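Local coordinates for protein LBCATS-a (Synthetic construct, PDB 5EY5) that probably cleaves indole-3-glycerol phosphate into indole and glyceraldehyde 3-phosphate, as the alpha subunit of tryptophan synthase, at residues R113-C118 and E144-D149; L34-A39 and E247-E252; K17-F22 and E262-E267; D46-G51 and V95-L100. All coordinates share one frame; numbering follows the deposited sequence.

Contact 1: residues R113-C118 and E144-D149; sequences RFVKEC and EKYGVD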
loop_
_atom_site.group_PDB
_atom_site.type_symbol
_atom_site.label_atom_id
_atom_site.label_comp_id
_atom_site.label_asym_id
_atom_site.label_seq_id
_atom_site.Cartn_x
_atom_site.Cartn_y
_atom_site.Cartn_z
ATOM N N ARG A 113 -34.873 -7.426 -36.972
ATOM C CA ARG A 113 -34.307 -8.532 -37.730
ATOM C C ARG A 113 -34.440 -9.845 -36.973
ATOM O O ARG A 113 -34.590 -10.912 -37.588
ATOM C CB ARG A 113 -32.846 -8.230 -38.055
ATOM C CG ARG A 113 -32.085 -9.389 -38.619
ATOM C CD ARG A 113 -30.648 -8.994 -38.922
ATOM N NE ARG A 113 -29.887 -10.149 -39.370
ATOM C CZ ARG A 113 -28.838 -10.652 -38.734
ATOM N NH1 ARG A 113 -28.399 -10.092 -37.616
ATOM N NH2 ARG A 113 -28.227 -11.722 -39.221
ATOM N N PHE A 114 -34.394 -9.787 -35.643
ATOM C CA PHE A 114 -34.477 -10.999 -34.835
ATOM C C PHE A 114 -35.901 -11.541 -34.794
ATOM O O PHE A 114 -36.125 -12.743 -34.976
ATOM C CB PHE A 114 -33.972 -10.723 -33.418
ATOM C CG PHE A 114 -34.264 -11.833 -32.462
ATOM C CD1 PHE A 114 -33.492 -12.974 -32.454
ATOM C CD2 PHE A 114 -35.326 -11.751 -31.598
ATOM C CE1 PHE A 114 -33.766 -14.001 -31.582
ATOM C CE2 PHE A 114 -35.613 -12.795 -30.727
ATOM C CZ PHE A 114 -34.826 -13.907 -30.719
ATOM N N VAL A 115 -36.873 -10.663 -34.558
ATOM C CA VAL A 115 -38.271 -11.084 -34.563
ATOM C C VAL A 115 -38.686 -11.556 -35.952
ATOM O O VAL A 115 -39.462 -12.510 -36.092
ATOM C CB VAL A 115 -39.172 -9.940 -34.054
ATOM C CG1 VAL A 115 -40.600 -10.425 -33.884
ATOM C CG2 VAL A 115 -38.634 -9.399 -32.741
ATOM N N LYS A 116 -38.192 -10.893 -37.003
ATOM C CA LYS A 116 -38.497 -11.357 -38.356
ATOM C C LYS A 116 -37.961 -12.769 -38.582
ATOM O O LYS A 116 -38.663 -13.630 -39.125
ATOM C CB LYS A 116 -37.925 -10.389 -39.394
ATOM C CG LYS A 116 -38.346 -10.694 -40.829
ATOM C CD LYS A 116 -37.543 -9.889 -41.848
ATOM C CE LYS A 116 -37.948 -10.242 -43.276
ATOM N NZ LYS A 116 -37.092 -9.574 -44.300
ATOM N N GLU A 117 -36.721 -13.029 -38.170
ATOM C CA GLU A 117 -36.179 -14.376 -38.298
ATOM C C GLU A 117 -36.939 -15.368 -37.422
ATOM O O GLU A 117 -37.082 -16.541 -37.796
ATOM C CB GLU A 117 -34.693 -14.387 -37.950
ATOM C CG GLU A 117 -34.068 -15.767 -37.958
ATOM C CD GLU A 117 -33.689 -16.239 -39.357
ATOM O OE1 GLU A 117 -32.539 -16.694 -39.536
ATOM O OE2 GLU A 117 -34.536 -16.152 -40.272
ATOM N N CYS A 118 -37.439 -14.926 -36.263
ATOM C CA CYS A 118 -38.285 -15.800 -35.457
ATOM C C CYS A 118 -39.493 -16.263 -36.249
ATOM O O CYS A 118 -39.807 -17.457 -36.282
ATOM C CB CYS A 118 -38.740 -15.090 -34.180
ATOM S SG CYS A 118 -37.509 -15.082 -32.880
ATOM N N GLU A 144 -45.308 -7.841 -31.993
ATOM C CA GLU A 144 -46.693 -7.668 -32.417
ATOM C C GLU A 144 -46.789 -7.616 -33.934
ATOM O O GLU A 144 -47.679 -8.227 -34.533
ATOM C CB GLU A 144 -47.277 -6.399 -31.791
ATOM N N LYS A 145 -45.858 -6.910 -34.573
ATOM C CA LYS A 145 -45.823 -6.848 -36.028
ATOM C C LYS A 145 -45.742 -8.238 -36.658
ATOM O O LYS A 145 -46.339 -8.475 -37.714
ATOM C CB LYS A 145 -44.641 -5.979 -36.469
ATOM C CG LYS A 145 -44.674 -5.547 -37.922
ATOM C CD LYS A 145 -43.377 -4.858 -38.324
ATOM C CE LYS A 145 -43.384 -4.512 -39.809
ATOM N NZ LYS A 145 -42.198 -3.695 -40.210
ATOM N N TYR A 146 -45.033 -9.178 -36.034
ATOM C CA TYR A 146 -44.772 -10.463 -36.673
ATOM C C TYR A 146 -45.477 -11.630 -35.992
ATOM O O TYR A 146 -45.205 -12.786 -36.332
ATOM C CB TYR A 146 -43.265 -10.715 -36.748
ATOM C CG TYR A 146 -42.558 -9.709 -37.625
ATOM C CD1 TYR A 146 -42.060 -8.522 -37.098
ATOM C CD2 TYR A 146 -42.411 -9.933 -38.986
ATOM C CE1 TYR A 146 -41.423 -7.593 -37.902
ATOM C CE2 TYR A 146 -41.779 -9.011 -39.797
ATOM C CZ TYR A 146 -41.287 -7.845 -39.254
ATOM O OH TYR A 146 -40.658 -6.932 -40.073
ATOM N N GLY A 147 -46.392 -11.365 -35.064
ATOM C CA GLY A 147 -47.149 -12.450 -34.473
ATOM C C GLY A 147 -46.364 -13.326 -33.528
ATOM O O GLY A 147 -46.721 -14.490 -33.333
ATOM N N VAL A 148 -45.303 -12.797 -32.929
ATOM C CA VAL A 148 -44.481 -13.528 -31.980
ATOM C C VAL A 148 -44.872 -13.098 -30.575
ATOM O O VAL A 148 -44.895 -11.899 -30.270
ATOM C CB VAL A 148 -42.993 -13.263 -32.232
ATOM C CG1 VAL A 148 -42.152 -13.894 -31.105
ATOM C CG2 VAL A 148 -42.615 -13.768 -33.615
ATOM N N ASP A 149 -45.180 -14.065 -29.720
ATOM C CA ASP A 149 -45.599 -13.739 -28.365
ATOM C C ASP A 149 -44.401 -13.352 -27.509
ATOM O O ASP A 149 -43.300 -13.890 -27.658
ATOM C CB ASP A 149 -46.340 -14.911 -27.720
ATOM C CG ASP A 149 -47.715 -15.159 -28.351
ATOM O OD1 ASP A 149 -48.227 -16.287 -28.215
ATOM O OD2 ASP A 149 -48.280 -14.236 -28.981
#

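Contact 2: residues L34-A39 and E247-E252; sequences LELVRA and EDIVEE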
loop_
_atom_site.group_PDB
_atom_site.type_symbol
_atom_site.label_atom_id
_atom_site.label_comp_id
_atom_site.label_asym_id
_atom_site.label_seq_id
_atom_site.Cartn_x
_atom_site.Cartn_y
_atom_site.Cartn_z
ATOM N N LEU A 34 -31.659 -31.121 -31.092
ATOM C CA LEU A 34 -32.662 -31.614 -32.026
ATOM C C LEU A 34 -33.230 -32.953 -31.568
ATOM O O LEU A 34 -34.446 -33.112 -31.425
ATOM C CB LEU A 34 -32.036 -31.745 -33.418
ATOM C CG LEU A 34 -33.018 -31.947 -34.564
ATOM C CD1 LEU A 34 -34.113 -30.893 -34.453
ATOM C CD2 LEU A 34 -32.277 -31.827 -35.875
ATOM N N GLU A 35 -32.357 -33.949 -31.377
ATOM C CA GLU A 35 -32.805 -35.234 -30.840
ATOM C C GLU A 35 -33.625 -35.047 -29.566
ATOM O O GLU A 35 -34.663 -35.696 -29.392
ATOM C CB GLU A 35 -31.607 -36.139 -30.565
ATOM C CG GLU A 35 -31.083 -36.889 -31.776
ATOM C CD GLU A 35 -30.397 -38.199 -31.393
ATOM O OE1 GLU A 35 -29.191 -38.171 -31.054
ATOM O OE2 GLU A 35 -31.075 -39.256 -31.423
ATOM N N LEU A 36 -33.190 -34.142 -28.681
ATOM C CA LEU A 36 -33.888 -33.924 -27.412
ATOM C C LEU A 36 -35.267 -33.321 -27.632
ATOM O O LEU A 36 -36.253 -33.776 -27.038
ATOM C CB LEU A 36 -33.052 -33.032 -26.489
ATOM C CG LEU A 36 -31.827 -33.755 -25.928
ATOM C CD1 LEU A 36 -30.896 -32.800 -25.198
ATOM C CD2 LEU A 36 -32.259 -34.912 -25.030
ATOM N N VAL A 37 -35.359 -32.296 -28.486
ATOM C CA VAL A 37 -36.661 -31.717 -28.805
ATOM C C VAL A 37 -37.612 -32.798 -29.289
ATOM O O VAL A 37 -38.757 -32.898 -28.827
ATOM C CB VAL A 37 -36.519 -30.597 -29.848
ATOM C CG1 VAL A 37 -37.906 -30.079 -30.249
ATOM C CG2 VAL A 37 -35.622 -29.475 -29.302
ATOM N N ARG A 38 -37.145 -33.631 -30.226
ATOM C CA ARG A 38 -38.005 -34.676 -30.767
ATOM C C ARG A 38 -38.434 -35.636 -29.667
ATOM O O ARG A 38 -39.608 -36.019 -29.585
ATOM C CB ARG A 38 -37.289 -35.415 -31.899
ATOM C CG ARG A 38 -37.305 -34.679 -33.241
ATOM C CD ARG A 38 -36.281 -35.243 -34.203
ATOM N NE ARG A 38 -36.199 -34.450 -35.429
ATOM C CZ ARG A 38 -35.204 -34.520 -36.308
ATOM N NH1 ARG A 38 -34.187 -35.351 -36.104
ATOM N NH2 ARG A 38 -35.222 -33.756 -37.394
ATOM N N ALA A 39 -37.494 -36.017 -28.800
ATOM C CA ALA A 39 -37.826 -36.840 -27.645
ATOM C C ALA A 39 -38.843 -36.149 -26.748
ATOM O O ALA A 39 -39.769 -36.793 -26.246
ATOM C CB ALA A 39 -36.559 -37.175 -26.858
ATOM N N GLU A 247 -24.963 -40.569 -26.041
ATOM C CA GLU A 247 -26.183 -39.915 -26.506
ATOM C C GLU A 247 -27.441 -40.553 -25.911
ATOM O O GLU A 247 -28.556 -40.108 -26.203
ATOM C CB GLU A 247 -26.248 -39.931 -28.036
ATOM N N ASP A 248 -27.266 -41.597 -25.084
ATOM C CA ASP A 248 -28.251 -42.092 -24.123
ATOM C C ASP A 248 -28.703 -41.002 -23.149
ATOM O O ASP A 248 -29.511 -41.252 -22.246
ATOM C CB ASP A 248 -27.675 -43.273 -23.342
ATOM N N ILE A 249 -28.162 -39.794 -23.304
ATOM C CA ILE A 249 -28.795 -38.612 -22.728
ATOM C C ILE A 249 -30.280 -38.595 -23.068
ATOM O O ILE A 249 -31.113 -38.154 -22.269
ATOM C CB ILE A 249 -28.083 -37.341 -23.240
ATOM C CG1 ILE A 249 -26.609 -37.344 -22.825
ATOM C CG2 ILE A 249 -28.780 -36.104 -22.722
ATOM C CD1 ILE A 249 -25.684 -36.694 -23.838
ATOM N N VAL A 250 -30.639 -39.096 -24.248
ATOM C CA VAL A 250 -32.019 -39.020 -24.716
ATOM C C VAL A 250 -32.935 -39.874 -23.846
ATOM O O VAL A 250 -34.016 -39.430 -23.444
ATOM C CB VAL A 250 -32.100 -39.438 -26.194
ATOM C CG1 VAL A 250 -33.534 -39.345 -26.703
ATOM C CG2 VAL A 250 -31.160 -38.579 -27.041
ATOM N N GLU A 251 -32.519 -41.108 -23.544
ATOM C CA GLU A 251 -33.375 -42.014 -22.781
ATOM C C GLU A 251 -33.635 -41.486 -21.376
ATOM O O GLU A 251 -34.762 -41.571 -20.878
ATOM C CB GLU A 251 -32.751 -43.408 -22.717
ATOM N N GLU A 252 -32.606 -40.951 -20.713
ATOM C CA GLU A 252 -32.795 -40.427 -19.363
ATOM C C GLU A 252 -33.749 -39.245 -19.378
ATOM O O GLU A 252 -34.672 -39.159 -18.559
ATOM C CB GLU A 252 -31.450 -40.027 -18.754
#

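Contact 3: residues K17-F22 and E262-E267; sequences KALIPF and EAVKLE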
loop_
_atom_site.group_PDB
_atom_site.type_symbol
_atom_site.label_atom_id
_atom_site.label_comp_id
_atom_site.label_asym_id
_atom_site.label_seq_id
_atom_site.Cartn_x
_atom_site.Cartn_y
_atom_site.Cartn_z
ATOM N N LYS A 17 -53.261 -29.975 -18.560
ATOM C CA LYS A 17 -52.315 -28.954 -18.129
ATOM C C LYS A 17 -51.071 -29.003 -19.004
ATOM O O LYS A 17 -50.618 -30.089 -19.399
ATOM C CB LYS A 17 -51.916 -29.162 -16.657
ATOM C CG LYS A 17 -53.064 -29.170 -15.687
ATOM C CD LYS A 17 -53.774 -27.841 -15.692
ATOM C CE LYS A 17 -54.816 -27.773 -14.598
ATOM N NZ LYS A 17 -55.467 -26.444 -14.601
ATOM N N ALA A 18 -50.529 -27.830 -19.319
ATOM C CA ALA A 18 -49.357 -27.748 -20.180
ATOM C C ALA A 18 -48.098 -28.119 -19.408
ATOM O O ALA A 18 -47.829 -27.567 -18.334
ATOM C CB ALA A 18 -49.199 -26.344 -20.768
ATOM N N LEU A 19 -47.340 -29.067 -19.959
ATOM C CA LEU A 19 -45.989 -29.372 -19.509
ATOM C C LEU A 19 -45.014 -28.670 -20.447
ATOM O O LEU A 19 -45.059 -28.880 -21.665
ATOM C CB LEU A 19 -45.726 -30.875 -19.506
ATOM C CG LEU A 19 -44.253 -31.279 -19.355
ATOM C CD1 LEU A 19 -43.752 -30.859 -17.993
ATOM C CD2 LEU A 19 -44.102 -32.787 -19.545
ATOM N N ILE A 20 -44.151 -27.837 -19.887
ATOM C CA ILE A 20 -43.298 -26.977 -20.702
ATOM C C ILE A 20 -41.854 -27.245 -20.317
ATOM O O ILE A 20 -41.356 -26.626 -19.371
ATOM C CB ILE A 20 -43.653 -25.496 -20.506
ATOM C CG1 ILE A 20 -45.151 -25.254 -20.766
ATOM C CG2 ILE A 20 -42.747 -24.610 -21.352
ATOM C CD1 ILE A 20 -45.707 -24.009 -20.088
ATOM N N PRO A 21 -41.150 -28.153 -20.993
ATOM C CA PRO A 21 -39.736 -28.364 -20.660
ATOM C C PRO A 21 -38.863 -27.237 -21.193
ATOM O O PRO A 21 -39.134 -26.660 -22.252
ATOM C CB PRO A 21 -39.399 -29.703 -21.336
ATOM C CG PRO A 21 -40.418 -29.879 -22.411
ATOM C CD PRO A 21 -41.668 -29.179 -21.926
ATOM N N PHE A 22 -37.806 -26.923 -20.440
ATOM C CA PHE A 22 -36.742 -26.036 -20.907
ATOM C C PHE A 22 -35.448 -26.825 -21.066
ATOM O O PHE A 22 -35.023 -27.501 -20.123
ATOM C CB PHE A 22 -36.512 -24.887 -19.917
ATOM C CG PHE A 22 -35.210 -24.159 -20.135
ATOM C CD1 PHE A 22 -35.178 -22.984 -20.863
ATOM C CD2 PHE A 22 -34.017 -24.656 -19.621
ATOM C CE1 PHE A 22 -33.981 -22.313 -21.070
ATOM C CE2 PHE A 22 -32.835 -24.010 -19.837
ATOM C CZ PHE A 22 -32.804 -22.833 -20.558
ATOM N N GLU A 262 -46.905 -37.769 -16.754
ATOM C CA GLU A 262 -47.924 -38.444 -15.956
ATOM C C GLU A 262 -48.298 -37.616 -14.736
ATOM O O GLU A 262 -49.429 -37.709 -14.245
ATOM C CB GLU A 262 -47.439 -39.833 -15.527
ATOM N N ALA A 263 -47.372 -36.786 -14.248
ATOM C CA ALA A 263 -47.634 -35.963 -13.074
ATOM C C ALA A 263 -48.376 -34.672 -13.401
ATOM O O ALA A 263 -49.212 -34.228 -12.611
ATOM C CB ALA A 263 -46.319 -35.637 -12.359
ATOM N N VAL A 264 -48.101 -34.052 -14.547
ATOM C CA VAL A 264 -48.713 -32.763 -14.856
ATOM C C VAL A 264 -50.104 -32.976 -15.441
ATOM O O VAL A 264 -50.274 -33.164 -16.651
ATOM C CB VAL A 264 -47.827 -31.929 -15.795
ATOM C CG1 VAL A 264 -48.586 -30.701 -16.289
ATOM C CG2 VAL A 264 -46.545 -31.527 -15.074
ATOM N N LYS A 265 -51.104 -32.951 -14.569
ATOM C CA LYS A 265 -52.484 -33.259 -14.906
ATOM C C LYS A 265 -53.312 -33.002 -13.655
ATOM O O LYS A 265 -52.776 -32.964 -12.541
ATOM C CB LYS A 265 -52.637 -34.711 -15.380
ATOM C CG LYS A 265 -52.497 -35.747 -14.264
ATOM C CD LYS A 265 -52.912 -37.153 -14.716
ATOM C CE LYS A 265 -52.935 -38.124 -13.535
ATOM N NZ LYS A 265 -51.671 -38.030 -12.734
ATOM N N LEU A 266 -54.612 -32.831 -13.811
ATOM C CA LEU A 266 -55.464 -32.627 -12.661
ATOM C C LEU A 266 -55.507 -33.897 -11.863
ATOM O O LEU A 266 -55.581 -34.965 -12.420
ATOM C CB LEU A 266 -56.865 -32.249 -13.080
ATOM C CG LEU A 266 -56.979 -30.844 -13.617
ATOM C CD1 LEU A 266 -58.341 -30.626 -14.228
ATOM C CD2 LEU A 266 -56.663 -29.797 -12.561
ATOM N N GLU A 267 -55.433 -33.763 -10.554
ATOM C CA GLU A 267 -55.335 -34.935 -9.696
ATOM C C GLU A 267 -56.642 -35.721 -9.698
ATOM O O GLU A 267 -57.730 -35.166 -9.867
ATOM C CB GLU A 267 -54.973 -34.527 -8.266
HETATM O O HOH W 1 -52.691 -32.766 -18.339
#

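Contact 4: residues D46-G51 and V95-L100; sequences DIIELG and VPIVFL. With G3P (sn-glycerol-3-phosphate), chain E.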
loop_
_atom_site.group_PDB
_atom_site.type_symbol
_atom_site.label_atom_id
_atom_site.label_comp_id
_atom_site.label_asym_id
_atom_site.label_seq_id
_atom_site.Cartn_x
_atom_site.Cartn_y
_atom_site.Cartn_z
ATOM N N ASP A 46 -45.873 -29.957 -24.286
ATOM C CA ASP A 46 -46.859 -29.168 -25.009
ATOM C C ASP A 46 -46.259 -27.931 -25.630
ATOM O O ASP A 46 -46.709 -27.490 -26.690
ATOM C CB ASP A 46 -47.995 -28.752 -24.077
ATOM C CG ASP A 46 -48.741 -29.936 -23.517
ATOM O OD1 ASP A 46 -49.567 -30.508 -24.256
ATOM O OD2 ASP A 46 -48.502 -30.289 -22.339
ATOM N N ILE A 47 -45.268 -27.361 -24.962
ATOM C CA ILE A 47 -44.507 -26.223 -25.440
ATOM C C ILE A 47 -43.076 -26.495 -25.032
ATOM O O ILE A 47 -42.830 -27.063 -23.964
ATOM C CB ILE A 47 -44.987 -24.893 -24.829
ATOM C CG1 ILE A 47 -46.468 -24.646 -25.157
ATOM C CG2 ILE A 47 -44.065 -23.741 -25.280
ATOM C CD1 ILE A 47 -47.129 -23.551 -24.302
ATOM N N ILE A 48 -42.133 -26.118 -25.884
ATOM C CA ILE A 48 -40.723 -26.343 -25.609
ATOM C C ILE A 48 -40.041 -24.995 -25.533
ATOM O O ILE A 48 -40.143 -24.187 -26.470
ATOM C CB ILE A 48 -40.064 -27.241 -26.663
ATOM C CG1 ILE A 48 -40.585 -28.666 -26.510
ATOM C CG2 ILE A 48 -38.538 -27.153 -26.522
ATOM C CD1 ILE A 48 -40.284 -29.549 -27.676
ATOM N N GLU A 49 -39.375 -24.744 -24.403
ATOM C CA GLU A 49 -38.487 -23.606 -24.250
ATOM C C GLU A 49 -37.073 -24.017 -24.629
ATOM O O GLU A 49 -36.550 -25.017 -24.120
ATOM C CB GLU A 49 -38.511 -23.077 -22.816
ATOM C CG GLU A 49 -39.818 -22.424 -22.410
ATOM C CD GLU A 49 -39.819 -21.951 -20.960
ATOM O OE1 GLU A 49 -40.904 -21.595 -20.459
ATOM O OE2 GLU A 49 -38.737 -21.931 -20.330
ATOM N N LEU A 50 -36.463 -23.243 -25.519
ATOM C CA LEU A 50 -35.065 -23.413 -25.903
ATOM C C LEU A 50 -34.281 -22.220 -25.375
ATOM O O LEU A 50 -34.568 -21.074 -25.739
ATOM C CB LEU A 50 -34.914 -23.526 -27.423
ATOM C CG LEU A 50 -35.392 -24.859 -28.014
ATOM C CD1 LEU A 50 -35.324 -24.843 -29.550
ATOM C CD2 LEU A 50 -34.581 -26.003 -27.455
ATOM N N GLY A 51 -33.301 -22.488 -24.514
ATOM C CA GLY A 51 -32.464 -21.423 -23.992
ATOM C C GLY A 51 -31.380 -21.061 -24.982
ATOM O O GLY A 51 -30.623 -21.928 -25.434
ATOM N N VAL A 95 -45.476 -28.245 -32.843
ATOM C CA VAL A 95 -45.030 -27.987 -31.463
ATOM C C VAL A 95 -44.663 -26.517 -31.303
ATOM O O VAL A 95 -43.846 -25.997 -32.084
ATOM C CB VAL A 95 -43.843 -28.876 -31.110
ATOM C CG1 VAL A 95 -42.650 -28.524 -31.983
ATOM C CG2 VAL A 95 -43.494 -28.703 -29.640
ATOM N N PRO A 96 -45.207 -25.814 -30.306
ATOM C CA PRO A 96 -44.785 -24.431 -30.075
ATOM C C PRO A 96 -43.366 -24.395 -29.532
ATOM O O PRO A 96 -42.998 -25.168 -28.643
ATOM C CB PRO A 96 -45.803 -23.904 -29.051
ATOM C CG PRO A 96 -46.981 -24.845 -29.172
ATOM C CD PRO A 96 -46.387 -26.176 -29.502
ATOM N N ILE A 97 -42.568 -23.494 -30.088
ATOM C CA ILE A 97 -41.177 -23.298 -29.692
ATOM C C ILE A 97 -41.049 -21.884 -29.150
ATOM O O ILE A 97 -41.514 -20.930 -29.786
ATOM C CB ILE A 97 -40.212 -23.522 -30.874
ATOM C CG1 ILE A 97 -40.265 -24.972 -31.333
ATOM C CG2 ILE A 97 -38.763 -23.128 -30.497
ATOM C CD1 ILE A 97 -39.648 -25.926 -30.339
ATOM N N VAL A 98 -40.450 -21.761 -27.967
ATOM C CA VAL A 98 -40.166 -20.478 -27.331
ATOM C C VAL A 98 -38.659 -20.363 -27.167
ATOM O O VAL A 98 -38.016 -21.302 -26.680
ATOM C CB VAL A 98 -40.870 -20.352 -25.967
ATOM C CG1 VAL A 98 -40.440 -19.058 -25.249
ATOM C CG2 VAL A 98 -42.382 -20.385 -26.157
ATOM N N PHE A 99 -38.100 -19.226 -27.597
ATOM C CA PHE A 99 -36.710 -18.871 -27.322
ATOM C C PHE A 99 -36.642 -18.117 -26.005
ATOM O O PHE A 99 -37.331 -17.104 -25.831
ATOM C CB PHE A 99 -36.106 -17.994 -28.424
ATOM C CG PHE A 99 -35.548 -18.755 -29.580
ATOM C CD1 PHE A 99 -35.727 -20.123 -29.674
ATOM C CD2 PHE A 99 -34.831 -18.100 -30.576
ATOM C CE1 PHE A 99 -35.210 -20.830 -30.758
ATOM C CE2 PHE A 99 -34.309 -18.787 -31.650
ATOM C CZ PHE A 99 -34.498 -20.165 -31.742
ATOM N N LEU A 100 -35.799 -18.595 -25.085
ATOM C CA LEU A 100 -35.509 -17.870 -23.857
ATOM C C LEU A 100 -34.119 -17.295 -24.046
ATOM O O LEU A 100 -33.142 -18.039 -24.201
ATOM C CB LEU A 100 -35.610 -18.781 -22.628
ATOM C CG LEU A 100 -35.476 -18.157 -21.236
ATOM C CD1 LEU A 100 -36.154 -19.053 -20.195
ATOM C CD2 LEU A 100 -34.004 -17.911 -20.880
HETATM O O1 G3P E . -37.949 -21.590 -17.935
HETATM C C1 G3P E . -36.765 -21.390 -17.223
HETATM C C2 G3P E . -36.344 -22.668 -16.505
HETATM O O2 G3P E . -34.997 -22.517 -16.158
HETATM C C3 G3P E . -37.225 -22.952 -15.270
HETATM O O1P G3P E . -36.523 -22.791 -14.060
HETATM O O4P G3P E . -34.491 -24.345 -14.136
HETATM O O2P G3P E . -35.505 -23.866 -11.889
HETATM O O3P G3P E . -36.712 -25.290 -13.461
HETATM P P G3P E . -35.786 -24.100 -13.369
#

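Contact 1: residues R113-C118 and E144-D149
The Tyr146 ring carries Lys116 on one face: Lys116 CA stands 4.3 Å from the Tyr146 ring centroid and 13° off the ring normal, which makes this a CH-pi contact. Lys116 CB lies over the same face, and the aliphatic chain continues past the ring, with Lys116 CG 4.0 Å from Tyr146 CE2, before its extended end leads away. The Phe114 ring does not meet the segment 144-149; Cys118 SG, one turn on, sits 3.6 Å above the plane of the Phe114 ring, displaced toward its rim. Tyr146 CG is anti to its own carbonyl carbon (chi1 -64°), and this rotamer turns the ring toward helix 111-121. In the TIM barrel, helices 111-121 and 137-146 belong to the outer layer, and the segment 144-149 is where the second of them ends and the chain turns into strand 149-154. Gly147 makes that turn as a Schellman motif, with a positive phi of 72°. Beside the aromatic contact, Val115 crosses both Tyr146 and Val148 obliquely. Val115 CG1, anti to its backbone N, lies 3.9 Å from Tyr146 CB. The same methyl is also 3.9 Å from Val148 CG2. That Val148 methyl in turn reaches Cys118, its CG2 lying 4.1 Å from Cys118 CB. No hydrogen bond joins the two segments. On the barrel side, Phe114, Cys118 and Val148 all touch Leu126 of strand 125-127, while Val115 also packs on Leu139 and Ala142 of helix 137-146.

Contact 2: residues L34-A39 and E247-E252
Helix 30-42, which follows the first strand of the TIM barrel, packs here against the start of helix 249-263, which comes after the eighth; the contact therefore helps close the outer ring of helices between its first and last members. The backbones come nearest at Leu36 and Val250, whose CA atoms are 6.1 Å apart. Val250 is the centre of the contact, and its two methyls are divided by the torsion. With CG1 anti to the backbone N (chi1 -179°), Val250 CG1 meets Ala39 CB tip to tip at 3.7 Å. The other branch, Val250 CG2, lies 4.3 Å from Glu35 CB. The Leu36 side chain, with CG anti to its carbonyl carbon, brings its end nearer to the partner helix, placing CD2 4.1 Å from Val250 CA. The same Leu36 CD2 is 4.3 Å from Ile249 CG2, and both residues also pack on Ile240 of helix 234-241. Every touching atom is carbon and no hydrogen bond crosses, so the helices are joined here by apolar surface alone. Glu35 lends only its aliphatic base to it; its OE1 lies close to the like-charged OE1 of Glu31, a proximity that may raise the proton affinity of either carboxylate.

Contact 3: residues K17-F22 and E262-E267
At Val264 the chain departs from helical torsions after helix 249-263, and the extended chain that follows passes the start of strand 18-24, with the CA atoms of Lys17 and Lys265 5.4 Å apart. In TIM-barrel terms, the end of the last helix meets the entrance of the first strand. No direct hydrogen bond crosses; instead a water accepts from Lys17 N at 2.9 Å and donates to Val264 O at 3.0 Å. Arg261 NH2 adds a second link, hydrogen-bonding both Lys17 O and Val264 O. Val264 splits its methyls between two neighbours: CG1, anti to the backbone N, lies 3.7 Å from Lys17 CB. Its other methyl, Val264 CG2, meets Leu19 CD1 at 4.1 Å, the two side chains crossing at about a right angle. The Lys17 chain bends at chi2 (-63°) and then extends across Leu266, where Lys17 CE is only 3.4 Å from Leu266 CD2, closer than two such carbons normally pack. The Lys265 side chain starts away from the strand and turns back upon its own helix end: Lys265 NZ donates to Glu262 O over 2.7 Å, nearly along the C=O axis (169°).

Contact 4: residues D46-G51 and V95-L100
Glu49 OE2 receives a hydrogen bond from O1 of sn-glycerol-3-phosphate at 2.5 Å, a short bond that fixes the hydroxyl end of the ligand. Beside it Leu100 CD1 gives an apolar contact, 3.8 Å from C1 of the same ligand. Glu49 reaches this point because its chain is extended beyond CG (chi2 178°), and Leu100 because its CG is anti to the backbone N. Both side chains point into the barrel, as does that of Val98, and all three touch Ile127 of strand 125-127, the neighbour of strand 97-100. Their positions are set by a parallel pairing of strands 48-51 and 97-100, whose short axes are inclined at 30° to each other. Ile48 N donates to Pro96 O at 3.0 Å, and Ile48 O accepts from Val98 N at 2.9 Å. Leu50 repeats the pattern: its N binds Val98 O at 2.7 Å, nearly straight at 175°. The last bond, Leu100 N to Leu50 O at 2.8 Å, differs in that the donor stands above the carbonyl plane. On the opposite face of the sheet, Ile48 and Ile97 lie side by side, Ile48 CB 3.9 Å from Ile97 CD1. Further along, Leu50 CD1 crosses Ile97 CG2 obliquely at 4.0 Å. Ile48 packs on helix 30-42, while Leu50, Ile97 and Phe99 pack on helix 78-91. The two strands are thus neighbours in the closed eight-stranded parallel sheet of a TIM barrel, Glu49 and Leu100 facing its interior in the glycerol phosphate pocket.

In the fold
The centre of contact 4 lies about 5 Å from the chain's centre, and contact 4 touches each of the others. Strand 18-24 of contact 3 runs next to strand 48-51, with Pro21 O 2.9 Å from Glu49 N in a probable hydrogen bond, so the Glu49 backbone is bonded to strand 18-24, while its neighbours Ile48 and Leu50 bond to strand 97-100. The side chain of Leu19 is about 10 Å from the glycerol phosphate. Contact 2 presses on the outer face, Val37 CG1 lying 3.5 Å from Ile48 CD1. Contact 1 does so through its helix 111-121, with Phe114 CZ 4.2 Å from Phe99 CD2. Contacts 1 and 3 lie on opposite sides of the chain's centre, their own centres 28 Å apart; contacts 2 and 3 share helix 249-263.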